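Local coordinates for toll-like receptor 13 (Mus musculus, PDB 4Z0C), which recognises single-stranded RNA from bacterial 23S rRNA through its leucine-rich-repeat ectodomain and signals through MYD88 and TRAF6 to activate NF-kappa-B, at residues 656-661 / 688-693. Sequence-based numbering, arbitrary orientation.
Sequences FDVYGN and RSYPCQ
The phenol of Tyr690 reaches across to the backbone joining Val658 and Tyr659 and makes most of this contact. Val658 CG1 approaches the ring obliquely, 3.6 Å from CE2, and the two side chains cross at about a right angle. Val658 offers that methyl because CG1 sits between its own backbone N and carbonyl carbon (chi1 74°). At Tyr690 CE1, CA of Tyr659 also comes in obliquely, at 3.8 Å, and the same CE1 lies 4.1 Å from Tyr659 CD1, approaching the Tyr659 ring at its edge, close to the ring plane.

The hydroxyl oxygen of Tyr690 comes within 3.2 Å of the Tyr659 amide N, but the angle is too poor for a hydrogen bond. That N-H is used instead in an Asx turn: it donates to OD1 of Asp657 (3.1 Å, 153°), nearly along the carboxylate C-O axis. Asn661 ND2 bonds weakly to the carbonyl oxygens of Val658 and Tyr659 and also to Leu634 O, tying the turn to the chain that follows strand 631-633. Asp657 OD2 forms a salt bridge with Arg635, Val658 also touches Phe672 of helix 670-678, and the Tyr659 ring meets that of Phe686.

The contact thus joins the end of the last leucine-rich-repeat strand, 655-657, to the LRRCT cap, where Cys692 is disulfide-bonded to Cys665. With no hydrogen bond across it, the join rests on van der Waals packing of Tyr690 against Val658 and Tyr659, while the Tyr690 hydroxyl is satisfied by a hydrogen bond to Pro685 O and not by the segment it packs on.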
loop_
_atom_site.group_PDB
_atom_site.type_symbol
_atom_site.label_atom_id
_atom_site.label_comp_id
_atom_site.label_asym_id
_atom_site.label_seq_id
_atom_site.Cartn_x
_atom_site.Cartn_y
_atom_site.Cartn_z
ATOM N N PHE A 656 -26.784 -1.326 -19.856
ATOM C CA PHE A 656 -27.082 -0.459 -18.715
ATOM C C PHE A 656 -27.222 -1.343 -17.500
ATOM O O PHE A 656 -28.138 -2.171 -17.429
ATOM C CB PHE A 656 -28.366 0.334 -18.949
ATOM C CG PHE A 656 -28.824 1.130 -17.752
ATOM C CD1 PHE A 656 -28.182 2.310 -17.398
ATOM C CD2 PHE A 656 -29.919 0.713 -17.001
ATOM C CE1 PHE A 656 -28.608 3.063 -16.302
ATOM C CE2 PHE A 656 -30.348 1.452 -15.908
ATOM C CZ PHE A 656 -29.687 2.634 -15.556
ATOM N N ASP A 657 -26.290 -1.186 -16.563
ATOM C CA ASP A 657 -26.093 -2.176 -15.519
ATOM C C ASP A 657 -26.476 -1.581 -14.195
ATOM O O ASP A 657 -25.821 -0.657 -13.701
ATOM C CB ASP A 657 -24.628 -2.610 -15.494
ATOM C CG ASP A 657 -24.384 -3.796 -14.588
ATOM O OD1 ASP A 657 -25.216 -4.056 -13.688
ATOM O OD2 ASP A 657 -23.341 -4.452 -14.766
ATOM N N VAL A 658 -27.534 -2.128 -13.612
ATOM C CA VAL A 658 -28.051 -1.621 -12.350
ATOM C C VAL A 658 -28.281 -2.799 -11.395
ATOM O O VAL A 658 -29.075 -2.748 -10.454
ATOM C CB VAL A 658 -29.302 -0.742 -12.603
ATOM C CG1 VAL A 658 -30.517 -1.602 -12.952
ATOM C CG2 VAL A 658 -29.559 0.188 -11.438
ATOM N N TYR A 659 -27.540 -3.866 -11.670
ATOM C CA TYR A 659 -27.431 -5.023 -10.795
ATOM C C TYR A 659 -26.797 -4.629 -9.451
ATOM O O TYR A 659 -26.006 -3.701 -9.384
ATOM C CB TYR A 659 -26.595 -6.079 -11.504
ATOM C CG TYR A 659 -26.223 -7.298 -10.687
ATOM C CD1 TYR A 659 -27.199 -8.190 -10.237
ATOM C CD2 TYR A 659 -24.880 -7.593 -10.418
ATOM C CE1 TYR A 659 -26.856 -9.311 -9.503
ATOM C CE2 TYR A 659 -24.524 -8.718 -9.694
ATOM C CZ TYR A 659 -25.512 -9.570 -9.238
ATOM O OH TYR A 659 -25.157 -10.676 -8.508
ATOM N N GLY A 660 -27.152 -5.344 -8.389
ATOM C CA GLY A 660 -26.614 -5.074 -7.072
ATOM C C GLY A 660 -27.115 -3.773 -6.463
ATOM O O GLY A 660 -26.449 -3.207 -5.597
ATOM N N ASN A 661 -28.256 -3.269 -6.938
ATOM C CA ASN A 661 -28.856 -2.067 -6.347
ATOM C C ASN A 661 -30.032 -2.364 -5.418
ATOM O O ASN A 661 -30.194 -3.495 -4.962
ATOM C CB ASN A 661 -29.217 -1.051 -7.425
ATOM C CG ASN A 661 -28.018 -0.268 -7.903
ATOM O OD1 ASN A 661 -27.844 0.882 -7.541
ATOM N ND2 ASN A 661 -27.147 -0.911 -8.666
ATOM N N ARG A 688 -34.026 -10.007 -14.644
ATOM C CA ARG A 688 -35.098 -10.915 -14.225
ATOM C C ARG A 688 -34.902 -11.551 -12.854
ATOM O O ARG A 688 -35.729 -12.361 -12.428
ATOM C CB ARG A 688 -35.306 -12.026 -15.261
ATOM C CG ARG A 688 -35.660 -11.527 -16.642
ATOM C CD ARG A 688 -36.088 -12.658 -17.549
ATOM N NE ARG A 688 -37.231 -12.236 -18.354
ATOM C CZ ARG A 688 -38.489 -12.604 -18.120
ATOM N NH1 ARG A 688 -38.772 -13.434 -17.119
ATOM N NH2 ARG A 688 -39.465 -12.152 -18.892
ATOM N N SER A 689 -33.809 -11.197 -12.178
ATOM C CA SER A 689 -33.525 -11.687 -10.831
ATOM C C SER A 689 -33.641 -10.609 -9.748
ATOM O O SER A 689 -33.656 -10.933 -8.553
ATOM C CB SER A 689 -32.125 -12.292 -10.784
ATOM O OG SER A 689 -31.134 -11.290 -10.922
ATOM N N TYR A 690 -33.719 -9.343 -10.164
ATOM C CA TYR A 690 -33.735 -8.222 -9.220
ATOM C C TYR A 690 -34.879 -8.408 -8.234
ATOM O O TYR A 690 -36.038 -8.487 -8.635
ATOM C CB TYR A 690 -33.909 -6.873 -9.926
ATOM C CG TYR A 690 -32.804 -6.443 -10.868
ATOM C CD1 TYR A 690 -31.627 -7.187 -11.003
ATOM C CD2 TYR A 690 -32.943 -5.282 -11.634
ATOM C CE1 TYR A 690 -30.629 -6.787 -11.880
ATOM C CE2 TYR A 690 -31.944 -4.873 -12.515
ATOM C CZ TYR A 690 -30.790 -5.634 -12.638
ATOM O OH TYR A 690 -29.797 -5.237 -13.515
ATOM N N PRO A 691 -34.552 -8.480 -6.939
ATOM C CA PRO A 691 -35.532 -8.787 -5.898
ATOM C C PRO A 691 -36.248 -7.546 -5.387
ATOM O O PRO A 691 -35.730 -6.433 -5.488
ATOM C CB PRO A 691 -34.657 -9.350 -4.782
ATOM C CG PRO A 691 -33.408 -8.531 -4.894
ATOM C CD PRO A 691 -33.206 -8.282 -6.380
ATOM N N CYS A 692 -37.431 -7.750 -4.820
ATOM C CA CYS A 692 -38.161 -6.659 -4.196
ATOM C C CYS A 692 -37.525 -6.361 -2.857
ATOM O O CYS A 692 -37.084 -7.276 -2.164
ATOM C CB CYS A 692 -39.634 -7.018 -4.026
ATOM S SG CYS A 692 -40.550 -6.995 -5.585
ATOM N N GLN A 693 -37.494 -5.081 -2.494
ATOM C CA GLN A 693 -36.774 -4.625 -1.308
ATOM C C GLN A 693 -37.472 -5.051 -0.022
ATOM O O GLN A 693 -36.889 -4.986 1.060
ATOM C CB GLN A 693 -36.584 -3.109 -1.344
ATOM C CG GLN A 693 -35.133 -2.665 -1.320
ATOM C CD GLN A 693 -34.261 -3.406 -2.325
ATOM O OE1 GLN A 693 -34.633 -3.583 -3.486
ATOM N NE2 GLN A 693 -33.090 -3.838 -1.878
#